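Local coordinates for surface antigen protein 2 (Candida albicans, PDB 4Y7S) that binds heme as a secreted CFEM hemophore and takes part in the use of iron from human hemoglobin during hyphal growth, at residues C52-N63 and V90-V101; V9-F18 and Y45-V53. All coordinates share one frame; numbering follows the deposited sequence.

Overall arrangement
Contact 1 (52-63 with 90-101) lies deep in the chain, with most of its touching residues buried; contact 2 (9-18 with 45-53) is only partly buried, and its rim reaches solvent. Their centres are about 14 Å apart. Both use helix 48-53 and share Cys52 and Val53, and both touch the heme. The chemistry follows the setting. In contact 1, aliphatic groups and two tryptophans pack around two hydrogen bonds, and the heme is met through a vinyl and a methyl group. Contact 2 is more polar, with hydroxyls, a bridging water, the aspartate that holds the iron and a lysine at a propionate. Among the places where the two touch, Phe18 meets Trp95, their ring planes about 10° apart.

Contact 1 of 2, residues C52-N63 and V90-V101; sequences CVIPNFTGAVGN and VWDPYWIIPASV. With HEB (heme b/c), chain D.
Thr58 reaches across to the extended chain at Ile96 with its hydroxyl, OG1 donating to Ile96 O at 2.7 Å from a position tilted 34° out of the carbonyl plane. Its first torsion (chi1 67°) sets OG1 between the backbone N and the carbonyl carbon, and the methyl CG2 then lies 3.7 Å from Trp95 NE1. The indole of Trp95 takes Ile97 CG2 over the centre of one face, while Gly62 CA meets its edge at CH2, 3.9 Å away. Ile96 also donates: its N-H points almost straight at Cys52 O, with Ile96 N 2.8 Å from that oxygen. The segment 90-101 is thus pinned to helix 48-53 and to helix 55-68 within the helical basket of the CFEM domain, where Cys52 is also disulfide-bonded to Cys85. Val53 splits its branches: CG1 lies 3.6 Å from Val90 CG1 and also touches Ile96 CG1, whereas CG2 faces the heme methyl CMC. Trp91 CZ3 comes within 3.3 Å of the vinyl carbon CBB of the heme, which Val90 CG2 also touches. Farther along, Val101 of helix 99-110 sets CG1 against Gly62 CA of helix 55-68 at 3.7 Å and CG2 against Asn63 OD1.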
# COMPACT_ATOMS: atom_id res chain seq x y z
N CYS A 52 -1.60 12.15 1.08
CA CYS A 52 -2.87 11.78 1.71
C CYS A 52 -3.37 10.39 1.30
O CYS A 52 -4.26 9.83 1.96
CB CYS A 52 -3.96 12.80 1.35
SG CYS A 52 -3.75 14.41 2.14
N VAL A 53 -2.82 9.83 0.23
CA VAL A 53 -3.37 8.59 -0.29
C VAL A 53 -2.38 7.42 -0.34
O VAL A 53 -2.78 6.33 -0.70
CB VAL A 53 -3.98 8.78 -1.72
CG1 VAL A 53 -4.97 9.92 -1.70
CG2 VAL A 53 -2.92 9.01 -2.80
N ILE A 54 -1.11 7.63 -0.02
CA ILE A 54 -0.17 6.51 -0.04
C ILE A 54 -0.15 5.85 1.35
O ILE A 54 0.37 6.45 2.29
CB ILE A 54 1.27 6.93 -0.43
CG1 ILE A 54 1.29 7.64 -1.80
CG2 ILE A 54 2.20 5.72 -0.44
CD1 ILE A 54 0.80 6.76 -2.96
N PRO A 55 -0.72 4.64 1.48
CA PRO A 55 -0.90 4.09 2.82
C PRO A 55 0.38 3.76 3.57
O PRO A 55 0.34 3.78 4.79
CB PRO A 55 -1.73 2.82 2.58
CG PRO A 55 -1.62 2.53 1.15
CD PRO A 55 -1.39 3.82 0.45
N ASN A 56 1.48 3.49 2.88
CA ASN A 56 2.73 3.27 3.60
C ASN A 56 3.13 4.55 4.34
O ASN A 56 3.75 4.50 5.39
CB ASN A 56 3.86 2.86 2.65
CG ASN A 56 5.08 2.35 3.40
OD1 ASN A 56 4.95 1.53 4.32
ND2 ASN A 56 6.26 2.83 3.03
N PHE A 57 2.77 5.70 3.78
CA PHE A 57 3.02 6.98 4.44
C PHE A 57 1.94 7.31 5.49
O PHE A 57 2.26 7.57 6.66
CB PHE A 57 3.11 8.11 3.40
CG PHE A 57 3.42 9.44 4.00
CD1 PHE A 57 4.74 9.81 4.28
CD2 PHE A 57 2.41 10.32 4.32
CE1 PHE A 57 5.04 11.05 4.85
CE2 PHE A 57 2.70 11.57 4.90
CZ PHE A 57 4.01 11.92 5.16
N THR A 58 0.67 7.31 5.10
CA THR A 58 -0.39 7.68 6.03
C THR A 58 -0.46 6.71 7.20
O THR A 58 -0.82 7.09 8.30
CB THR A 58 -1.77 7.73 5.36
OG1 THR A 58 -2.16 6.42 4.97
CG2 THR A 58 -1.77 8.67 4.15
N GLY A 59 -0.17 5.44 6.94
CA GLY A 59 -0.23 4.42 7.98
C GLY A 59 0.86 4.63 9.01
O GLY A 59 0.66 4.41 10.21
N ALA A 60 2.03 5.05 8.55
CA ALA A 60 3.12 5.33 9.46
C ALA A 60 2.75 6.52 10.34
O ALA A 60 2.96 6.49 11.55
CB ALA A 60 4.42 5.61 8.70
N VAL A 61 2.21 7.57 9.71
CA VAL A 61 1.80 8.75 10.44
C VAL A 61 0.71 8.36 11.43
O VAL A 61 0.76 8.71 12.61
CB VAL A 61 1.29 9.86 9.47
CG1 VAL A 61 0.64 10.98 10.26
CG2 VAL A 61 2.45 10.41 8.64
N GLY A 62 -0.25 7.57 10.96
CA GLY A 62 -1.36 7.13 11.78
C GLY A 62 -0.93 6.26 12.96
O GLY A 62 -1.42 6.44 14.08
N ASN A 63 -0.02 5.34 12.72
CA ASN A 63 0.51 4.49 13.77
C ASN A 63 1.16 5.31 14.86
O ASN A 63 1.00 5.03 16.04
CB ASN A 63 1.52 3.51 13.22
CG ASN A 63 0.88 2.31 12.60
OD1 ASN A 63 -0.25 1.95 12.93
ND2 ASN A 63 1.61 1.65 11.72
N VAL A 90 -8.66 15.35 -2.60
CA VAL A 90 -8.73 13.91 -2.45
C VAL A 90 -10.18 13.48 -2.24
O VAL A 90 -10.97 14.21 -1.65
CB VAL A 90 -7.87 13.41 -1.27
CG1 VAL A 90 -7.90 11.91 -1.21
CG2 VAL A 90 -6.45 13.88 -1.41
N TRP A 91 -10.50 12.28 -2.72
CA TRP A 91 -11.82 11.69 -2.54
C TRP A 91 -12.04 11.15 -1.13
O TRP A 91 -11.08 10.84 -0.41
CB TRP A 91 -12.02 10.55 -3.55
CG TRP A 91 -10.91 9.53 -3.48
CD1 TRP A 91 -10.88 8.39 -2.72
CD2 TRP A 91 -9.65 9.58 -4.16
NE1 TRP A 91 -9.69 7.73 -2.90
CE2 TRP A 91 -8.92 8.44 -3.79
CE3 TRP A 91 -9.07 10.49 -5.07
CZ2 TRP A 91 -7.64 8.17 -4.28
CZ3 TRP A 91 -7.80 10.22 -5.56
CH2 TRP A 91 -7.10 9.08 -5.16
N ASP A 92 -13.31 11.04 -0.75
CA ASP A 92 -13.75 10.38 0.49
C ASP A 92 -13.08 9.00 0.58
O ASP A 92 -13.15 8.22 -0.37
CB ASP A 92 -15.29 10.29 0.45
CG ASP A 92 -15.90 9.70 1.71
OD1 ASP A 92 -15.23 8.94 2.44
OD2 ASP A 92 -17.10 9.96 1.95
N PRO A 93 -12.47 8.64 1.73
CA PRO A 93 -12.41 9.26 3.07
C PRO A 93 -11.28 10.28 3.28
O PRO A 93 -10.98 10.58 4.44
CB PRO A 93 -12.23 8.03 3.99
CG PRO A 93 -11.40 7.08 3.17
CD PRO A 93 -11.85 7.29 1.73
N TYR A 94 -10.69 10.77 2.19
CA TYR A 94 -9.83 11.95 2.21
C TYR A 94 -8.42 11.67 2.74
O TYR A 94 -7.45 11.82 2.01
CB TYR A 94 -10.53 13.08 3.00
CG TYR A 94 -11.95 13.30 2.50
CD1 TYR A 94 -12.18 13.83 1.24
CD2 TYR A 94 -13.05 12.94 3.26
CE1 TYR A 94 -13.46 14.01 0.75
CE2 TYR A 94 -14.34 13.12 2.79
CZ TYR A 94 -14.54 13.66 1.53
OH TYR A 94 -15.82 13.84 1.04
N TRP A 95 -8.30 11.28 4.01
CA TRP A 95 -7.03 10.83 4.55
C TRP A 95 -7.05 9.30 4.50
O TRP A 95 -7.73 8.66 5.29
CB TRP A 95 -6.79 11.37 5.95
CG TRP A 95 -5.43 11.06 6.51
CD1 TRP A 95 -4.23 11.27 5.89
CD2 TRP A 95 -5.13 10.50 7.79
NE1 TRP A 95 -3.20 10.86 6.70
CE2 TRP A 95 -3.72 10.39 7.87
CE3 TRP A 95 -5.90 10.08 8.88
CZ2 TRP A 95 -3.09 9.87 8.99
CZ3 TRP A 95 -5.27 9.57 9.99
CH2 TRP A 95 -3.87 9.48 10.04
N ILE A 96 -6.36 8.73 3.53
CA ILE A 96 -6.55 7.32 3.21
C ILE A 96 -5.60 6.44 3.99
O ILE A 96 -4.44 6.30 3.62
CB ILE A 96 -6.32 7.02 1.70
CG1 ILE A 96 -7.03 8.03 0.78
CG2 ILE A 96 -6.75 5.60 1.38
CD1 ILE A 96 -8.54 7.97 0.78
N ILE A 97 -6.10 5.79 5.04
CA ILE A 97 -5.26 4.96 5.90
C ILE A 97 -5.71 3.52 5.89
O ILE A 97 -6.86 3.21 5.60
CB ILE A 97 -5.27 5.47 7.37
CG1 ILE A 97 -6.69 5.61 7.91
CG2 ILE A 97 -4.56 6.77 7.45
CD1 ILE A 97 -6.75 6.02 9.40
N PRO A 98 -4.79 2.61 6.23
CA PRO A 98 -5.16 1.20 6.37
C PRO A 98 -6.29 0.99 7.42
O PRO A 98 -6.39 1.76 8.38
CB PRO A 98 -3.88 0.56 6.86
CG PRO A 98 -2.78 1.48 6.43
CD PRO A 98 -3.36 2.83 6.51
N ALA A 99 -7.12 -0.03 7.23
CA ALA A 99 -8.20 -0.29 8.18
C ALA A 99 -7.66 -0.59 9.58
O ALA A 99 -8.24 -0.18 10.57
CB ALA A 99 -9.07 -1.43 7.70
N SER A 100 -6.54 -1.32 9.65
CA SER A 100 -5.92 -1.65 10.94
C SER A 100 -5.46 -0.38 11.69
O SER A 100 -5.59 -0.27 12.91
CB SER A 100 -4.75 -2.60 10.71
OG SER A 100 -3.79 -1.99 9.85
N VAL A 101 -4.95 0.59 10.94
CA VAL A 101 -4.52 1.86 11.53
C VAL A 101 -5.72 2.69 12.01
O VAL A 101 -5.68 3.29 13.09
CB VAL A 101 -3.68 2.69 10.54
CG1 VAL A 101 -3.39 4.08 11.09
CG2 VAL A 101 -2.38 1.95 10.19
FE HEB D . 0.26 14.41 -7.40
CHA HEB D . 1.84 16.78 -9.31
CHB HEB D . -2.27 16.66 -6.77
CHC HEB D . -1.78 11.87 -6.24
CHD HEB D . 2.44 12.01 -8.47
NA HEB D . -0.16 16.37 -7.97
C1A HEB D . 0.67 17.18 -8.72
C2A HEB D . 0.08 18.49 -8.78
C3A HEB D . -1.06 18.46 -8.08
C4A HEB D . -1.23 17.12 -7.56
CMA HEB D . -2.06 19.62 -7.85
CAA HEB D . 0.69 19.70 -9.55
CBA HEB D . -0.09 19.90 -10.84
CGA HEB D . 0.37 21.14 -11.57
O1A HEB D . -0.46 21.77 -12.28
O2A HEB D . 1.56 21.50 -11.45
NB HEB D . -1.63 14.29 -6.73
C1B HEB D . -2.49 15.34 -6.44
C2B HEB D . -3.64 14.81 -5.74
C3B HEB D . -3.46 13.49 -5.60
C4B HEB D . -2.22 13.16 -6.21
CMB HEB D . -4.84 15.63 -5.22
CAB HEB D . -4.34 12.41 -4.95
CBB HEB D . -5.64 12.58 -4.75
NC HEB D . 0.28 12.33 -7.39
C1C HEB D . -0.60 11.48 -6.78
C2C HEB D . -0.08 10.13 -6.78
C3C HEB D . 1.11 10.19 -7.39
C4C HEB D . 1.34 11.56 -7.79
CMC HEB D . -0.82 8.92 -6.14
CAC HEB D . 2.12 9.07 -7.70
CBC HEB D . 1.81 7.79 -7.55
ND HEB D . 1.85 14.39 -8.72
C1D HEB D . 2.66 13.28 -8.93
C2D HEB D . 3.82 13.68 -9.68
C3D HEB D . 3.63 15.17 -9.95
C4D HEB D . 2.39 15.52 -9.32
CMD HEB D . 4.99 12.78 -10.12
CAD HEB D . 4.59 16.11 -10.69
CBD HEB D . 4.33 16.19 -12.18
CGD HEB D . 5.51 16.86 -12.83
O1D HEB D . 6.43 17.35 -12.10
O2D HEB D . 5.54 16.91 -14.09

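Contact 2 of 2, residues V9-F18 and Y45-V53; sequences VPKTASINGF and YWDTGCLCV. With HEB (heme b/c), chain D.
The Trp46 indole carries Lys11 on one face: Lys11 CG stands 3.9 Å from the centroid of the six-membered ring, 7° off its normal, a CH-pi contact, and Lys11 O sits over the same ring system near CD1. Val9 CG1 approaches Trp46 CZ3 obliquely, and Trp46 CH2 comes 3.6 Å from the heme meso carbon CHA. Beyond CG the lysine chain is extended, carrying NZ to a weak hydrogen bond with the propionate oxygen O2A of the heme. The Tyr45 ring has Ala13 O and Ile15 O at its edge, in plane, and its OH accepts from Ala13 N at 3.1 Å and from Thr12 OG1. The backbones come closest at Gly17, whose N donates to Tyr45 O (2.9 Å) and whose O accepts from Thr48 OG1 (2.6 Å), the hydroxyl standing well above the carbonyl plane. One water bridges Pro10 O and Trp46 O. The first torsion of Asp47 (chi1 -173°) swings CG opposite the backbone N and out to the heme, where OD2 binds the iron at 2.2 Å while OD1 accepts from Cys50 N and caps helix 48-53. An N-cap aspartate that is also the axial ligand, beside the Cys43–Cys50 disulfide, marks the heme site of this CFEM domain.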
# COMPACT_ATOMS: atom_id res chain seq x y z
N VAL A 9 -1.20 23.48 -5.61
CA VAL A 9 -0.46 23.35 -4.35
C VAL A 9 0.94 23.99 -4.52
O VAL A 9 1.48 23.98 -5.62
CB VAL A 9 -0.36 21.85 -3.97
CG1 VAL A 9 0.39 21.06 -5.06
CG2 VAL A 9 0.30 21.67 -2.65
N PRO A 10 1.52 24.56 -3.44
CA PRO A 10 2.90 25.06 -3.54
C PRO A 10 3.84 23.92 -3.90
O PRO A 10 3.71 22.85 -3.32
CB PRO A 10 3.19 25.60 -2.14
CG PRO A 10 1.87 25.83 -1.52
CD PRO A 10 0.96 24.79 -2.10
N LYS A 11 4.78 24.11 -4.82
CA LYS A 11 5.66 23.01 -5.21
C LYS A 11 6.97 22.98 -4.40
O LYS A 11 8.03 22.59 -4.90
CB LYS A 11 5.95 23.08 -6.70
CG LYS A 11 4.72 22.75 -7.53
CD LYS A 11 4.91 23.13 -8.98
CE LYS A 11 3.72 22.70 -9.81
NZ LYS A 11 3.91 23.02 -11.25
N THR A 12 6.87 23.42 -3.15
CA THR A 12 7.96 23.36 -2.18
C THR A 12 7.36 23.17 -0.79
O THR A 12 6.17 23.42 -0.59
CB THR A 12 8.84 24.66 -2.26
OG1 THR A 12 10.17 24.42 -1.76
CG2 THR A 12 8.21 25.80 -1.51
N ALA A 13 8.16 22.72 0.17
CA ALA A 13 7.65 22.57 1.53
C ALA A 13 8.74 22.68 2.59
O ALA A 13 9.90 22.45 2.31
CB ALA A 13 6.92 21.25 1.66
N SER A 14 8.36 23.05 3.81
CA SER A 14 9.29 23.11 4.94
C SER A 14 9.56 21.72 5.49
O SER A 14 10.70 21.35 5.73
CB SER A 14 8.73 24.01 6.04
OG SER A 14 8.42 25.29 5.52
N ILE A 15 8.49 20.96 5.71
CA ILE A 15 8.57 19.59 6.17
C ILE A 15 8.15 18.69 5.00
O ILE A 15 8.96 18.03 4.37
CB ILE A 15 7.67 19.35 7.40
CG1 ILE A 15 8.07 20.26 8.56
CG2 ILE A 15 7.70 17.89 7.83
CD1 ILE A 15 7.06 20.23 9.74
N ASN A 16 6.85 18.67 4.73
CA ASN A 16 6.32 18.04 3.53
C ASN A 16 4.92 18.59 3.22
O ASN A 16 4.38 19.37 4.01
CB ASN A 16 6.31 16.51 3.66
CG ASN A 16 5.44 16.01 4.82
OD1 ASN A 16 4.23 16.22 4.84
ND2 ASN A 16 6.06 15.30 5.76
N GLY A 17 4.35 18.21 2.08
CA GLY A 17 3.09 18.79 1.63
C GLY A 17 1.91 18.51 2.54
O GLY A 17 0.95 19.28 2.56
N PHE A 18 1.97 17.42 3.29
CA PHE A 18 0.91 17.08 4.25
C PHE A 18 1.12 17.84 5.56
O PHE A 18 0.23 18.55 6.02
CB PHE A 18 0.90 15.57 4.49
CG PHE A 18 -0.05 15.10 5.58
CD1 PHE A 18 -1.42 15.03 5.36
CD2 PHE A 18 0.44 14.69 6.82
CE1 PHE A 18 -2.30 14.57 6.37
CE2 PHE A 18 -0.43 14.22 7.83
CZ PHE A 18 -1.79 14.16 7.59
N TYR A 45 7.67 15.50 -2.67
CA TYR A 45 7.58 15.69 -1.22
C TYR A 45 6.61 16.81 -0.82
O TYR A 45 6.11 16.83 0.30
CB TYR A 45 8.98 15.98 -0.65
CG TYR A 45 9.45 17.43 -0.71
CD1 TYR A 45 9.87 18.01 -1.90
CD2 TYR A 45 9.50 18.20 0.44
CE1 TYR A 45 10.32 19.33 -1.96
CE2 TYR A 45 9.95 19.53 0.40
CZ TYR A 45 10.35 20.09 -0.80
OH TYR A 45 10.79 21.39 -0.84
N TRP A 46 6.33 17.71 -1.77
CA TRP A 46 5.44 18.86 -1.54
C TRP A 46 3.98 18.53 -1.87
O TRP A 46 3.10 19.36 -1.69
CB TRP A 46 5.88 20.06 -2.40
CG TRP A 46 6.18 19.69 -3.82
CD1 TRP A 46 7.43 19.53 -4.38
CD2 TRP A 46 5.24 19.42 -4.87
NE1 TRP A 46 7.31 19.18 -5.70
CE2 TRP A 46 5.98 19.11 -6.03
CE3 TRP A 46 3.84 19.42 -4.94
CZ2 TRP A 46 5.37 18.79 -7.24
CZ3 TRP A 46 3.24 19.10 -6.15
CH2 TRP A 46 4.00 18.79 -7.29
N ASP A 47 3.72 17.32 -2.34
CA ASP A 47 2.43 16.97 -2.90
C ASP A 47 1.44 16.45 -1.84
O ASP A 47 1.40 15.26 -1.53
CB ASP A 47 2.66 15.93 -3.99
CG ASP A 47 1.41 15.59 -4.76
OD1 ASP A 47 0.27 15.94 -4.37
OD2 ASP A 47 1.61 14.95 -5.80
N THR A 48 0.63 17.36 -1.31
CA THR A 48 -0.33 17.07 -0.27
C THR A 48 -1.24 15.90 -0.63
O THR A 48 -1.34 14.93 0.10
CB THR A 48 -1.18 18.31 0.02
OG1 THR A 48 -0.30 19.42 0.28
CG2 THR A 48 -2.10 18.09 1.21
N GLY A 49 -1.91 16.01 -1.77
CA GLY A 49 -2.83 14.98 -2.21
C GLY A 49 -2.20 13.61 -2.30
O GLY A 49 -2.78 12.63 -1.83
N CYS A 50 -1.01 13.52 -2.88
CA CYS A 50 -0.33 12.23 -2.95
C CYS A 50 -0.02 11.68 -1.55
O CYS A 50 -0.26 10.51 -1.26
CB CYS A 50 0.95 12.36 -3.77
SG CYS A 50 1.80 10.81 -4.06
N LEU A 51 0.44 12.53 -0.64
CA LEU A 51 0.80 12.08 0.70
C LEU A 51 -0.43 11.76 1.57
O LEU A 51 -0.31 11.18 2.65
CB LEU A 51 1.67 13.14 1.38
CG LEU A 51 3.03 13.33 0.72
CD1 LEU A 51 3.76 14.52 1.32
CD2 LEU A 51 3.86 12.09 0.81
N CYS A 52 -1.60 12.15 1.08
CA CYS A 52 -2.87 11.78 1.71
C CYS A 52 -3.37 10.39 1.30
O CYS A 52 -4.26 9.83 1.96
CB CYS A 52 -3.96 12.80 1.35
SG CYS A 52 -3.75 14.41 2.14
N VAL A 53 -2.82 9.83 0.23
CA VAL A 53 -3.37 8.59 -0.29
C VAL A 53 -2.38 7.42 -0.34
O VAL A 53 -2.78 6.33 -0.70
CB VAL A 53 -3.98 8.78 -1.72
CG1 VAL A 53 -4.97 9.92 -1.70
CG2 VAL A 53 -2.92 9.01 -2.80
FE HEB D . 0.26 14.41 -7.40
CHA HEB D . 1.84 16.78 -9.31
CHB HEB D . -2.27 16.66 -6.77
CHC HEB D . -1.78 11.87 -6.24
CHD HEB D . 2.44 12.01 -8.47
NA HEB D . -0.16 16.37 -7.97
C1A HEB D . 0.67 17.18 -8.72
C2A HEB D . 0.08 18.49 -8.78
C3A HEB D . -1.06 18.46 -8.08
C4A HEB D . -1.23 17.12 -7.56
CMA HEB D . -2.06 19.62 -7.85
CAA HEB D . 0.69 19.70 -9.55
CBA HEB D . -0.09 19.90 -10.84
CGA HEB D . 0.37 21.14 -11.57
O1A HEB D . -0.46 21.77 -12.28
O2A HEB D . 1.56 21.50 -11.45
NB HEB D . -1.63 14.29 -6.73
C1B HEB D . -2.49 15.34 -6.44
C2B HEB D . -3.64 14.81 -5.74
C3B HEB D . -3.46 13.49 -5.60
C4B HEB D . -2.22 13.16 -6.21
CMB HEB D . -4.84 15.63 -5.22
CAB HEB D . -4.34 12.41 -4.95
CBB HEB D . -5.64 12.58 -4.75
NC HEB D . 0.28 12.33 -7.39
C1C HEB D . -0.60 11.48 -6.78
C2C HEB D . -0.08 10.13 -6.78
C3C HEB D . 1.11 10.19 -7.39
C4C HEB D . 1.34 11.56 -7.79
CMC HEB D . -0.82 8.92 -6.14
CAC HEB D . 2.12 9.07 -7.70
CBC HEB D . 1.81 7.79 -7.55
ND HEB D . 1.85 14.39 -8.72
C1D HEB D . 2.66 13.28 -8.93
C2D HEB D . 3.82 13.68 -9.68
C3D HEB D . 3.63 15.17 -9.95
C4D HEB D . 2.39 15.52 -9.32
CMD HEB D . 4.99 12.78 -10.12
CAD HEB D . 4.59 16.11 -10.69
CBD HEB D . 4.33 16.19 -12.18
CGD HEB D . 5.51 16.86 -12.83
O1D HEB D . 6.43 17.35 -12.10
O2D HEB D . 5.54 16.91 -14.09
O HOH W 1 3.22 21.78 -0.55